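Local coordinates for malonyl-CoA-[acyl-carrier-protein] transacylase (Coxiella burnetii, PDB 3TQE), which probably transfers the malonyl group from malonyl-CoA to holo-acyl carrier protein, supplying malonyl-ACP for fatty acid synthesis, at residues 231-235 against 236-240. Residues are numbered along the deposited sequence; the frame is centred on the assembly and turned at random.
Sequences PVIHN and VDVVD
The imidazole of His-234 meets the backbone of Val-239 at its edge: CD2 lies 3.4 Å from Val-239 O, which sits in the ring plane. The ring of His-241 also meets this imidazole, their planes turned by about 35°. ND1 is hydrogen-bonded to Glu-99 OE2, which helps to hold the ring's rotation. With CG anti to the carbonyl carbon (chi1 -70°) the ring stays on the side of its own backbone N, and the Val-239 carbonyl oxygen that meets the ring edge also accepts a nearly straight hydrogen bond from His-234 N (3.0 Å), the donor well above the carbonyl plane. Past His-234 the chain folds back through a tight turn, and four residues on Val-238 N gives His-234 O a more bent hydrogen bond (137°, 2.8 Å). Val-238, at the returning end of this turn, takes positive backbone torsions. Asp-237 OD1 lies 3.4 Å from His-234 CB and accepts a weak hydrogen bond from Val-239 N, while OD2 is hydrogen-bonded to His-241 NE2. Ile-233 reaches across with two branches: CG2 lies 3.6 Å from Val-238 C and also meets Val-238 CG1, while CD1 comes to 4.1 Å from Asp-240 CB. Farther from the turn, Asp-240 CA makes a CA-H...O contact with Val-232 O (3.2 Å). The Asn-235 side chain lies about 4 Å from that of Ser-96 and about 5 Å from that of His-205, both predicted active-site residues, and Glu-99 also accepts a bond from Asn-235 N. Backbone bonds tie Pro-231 and Ile-233 to Met-92 of strand 91-94, and Asn-235 to Arg-260 of strand 259-260; His-234 and Val-236 pack on helix 244-254, Ile-233 and Val-238 on helix 261-270.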
# COMPACT_ATOMS: atom_id res chain seq x y z
N PRO A 231 7.00 12.77 -8.25
CA PRO A 231 7.61 11.47 -8.41
C PRO A 231 6.98 10.45 -7.49
O PRO A 231 6.77 10.72 -6.33
CB PRO A 231 9.06 11.68 -8.02
CG PRO A 231 9.24 13.09 -7.87
CD PRO A 231 7.96 13.80 -7.84
N VAL A 232 6.66 9.29 -8.06
CA VAL A 232 6.12 8.17 -7.32
C VAL A 232 7.15 7.06 -7.38
O VAL A 232 7.51 6.60 -8.48
CB VAL A 232 4.80 7.70 -7.92
CG1 VAL A 232 4.38 6.41 -7.24
CG2 VAL A 232 3.75 8.79 -7.82
N ILE A 233 7.67 6.65 -6.24
CA ILE A 233 8.68 5.61 -6.19
C ILE A 233 7.97 4.28 -6.16
O ILE A 233 7.28 3.95 -5.21
CB ILE A 233 9.56 5.75 -4.94
CG1 ILE A 233 10.20 7.12 -4.85
CG2 ILE A 233 10.61 4.63 -4.90
CD1 ILE A 233 10.91 7.52 -6.02
N HIS A 234 8.17 3.48 -7.20
CA HIS A 234 7.49 2.19 -7.31
C HIS A 234 8.09 1.12 -6.43
O HIS A 234 9.29 1.04 -6.23
CB HIS A 234 7.53 1.73 -8.75
CG HIS A 234 6.68 2.55 -9.64
ND1 HIS A 234 5.34 2.27 -9.84
CD2 HIS A 234 6.94 3.69 -10.33
CE1 HIS A 234 4.83 3.18 -10.65
NE2 HIS A 234 5.77 4.05 -10.97
N ASN A 235 7.21 0.27 -5.96
CA ASN A 235 7.55 -0.81 -5.06
C ASN A 235 8.51 -1.81 -5.64
O ASN A 235 9.28 -2.42 -4.91
CB ASN A 235 6.30 -1.60 -4.69
CG ASN A 235 5.35 -0.86 -3.78
OD1 ASN A 235 5.66 0.18 -3.14
ND2 ASN A 235 4.19 -1.44 -3.68
N VAL A 236 8.37 -2.06 -6.93
CA VAL A 236 9.04 -3.21 -7.50
C VAL A 236 10.48 -2.92 -7.75
O VAL A 236 11.32 -3.83 -7.62
CB VAL A 236 8.32 -3.69 -8.77
CG1 VAL A 236 8.41 -2.68 -9.87
CG2 VAL A 236 8.81 -5.03 -9.20
N ASP A 237 10.80 -1.67 -8.07
CA ASP A 237 12.14 -1.29 -8.46
C ASP A 237 12.75 -0.10 -7.75
O ASP A 237 13.90 0.28 -8.00
CB ASP A 237 12.19 -1.11 -9.98
CG ASP A 237 11.19 -0.13 -10.49
OD1 ASP A 237 10.55 0.56 -9.68
OD2 ASP A 237 10.99 -0.10 -11.73
N VAL A 238 11.98 0.52 -6.87
CA VAL A 238 12.46 1.60 -6.05
C VAL A 238 12.94 2.78 -6.89
O VAL A 238 13.91 3.45 -6.56
CB VAL A 238 13.54 1.15 -5.05
CG1 VAL A 238 13.64 2.13 -3.90
CG2 VAL A 238 13.26 -0.26 -4.50
N VAL A 239 12.23 3.06 -7.96
CA VAL A 239 12.46 4.26 -8.74
C VAL A 239 11.16 4.81 -9.26
O VAL A 239 10.15 4.14 -9.29
CB VAL A 239 13.41 4.03 -9.90
CG1 VAL A 239 14.77 3.57 -9.41
CG2 VAL A 239 12.83 3.06 -10.82
N ASP A 240 11.21 6.06 -9.68
CA ASP A 240 10.08 6.67 -10.31
C ASP A 240 10.17 6.49 -11.81
O ASP A 240 11.27 6.30 -12.36
CB ASP A 240 10.01 8.15 -9.96
CG ASP A 240 11.22 8.90 -10.37
OD1 ASP A 240 12.35 8.45 -10.05
OD2 ASP A 240 11.03 9.97 -10.97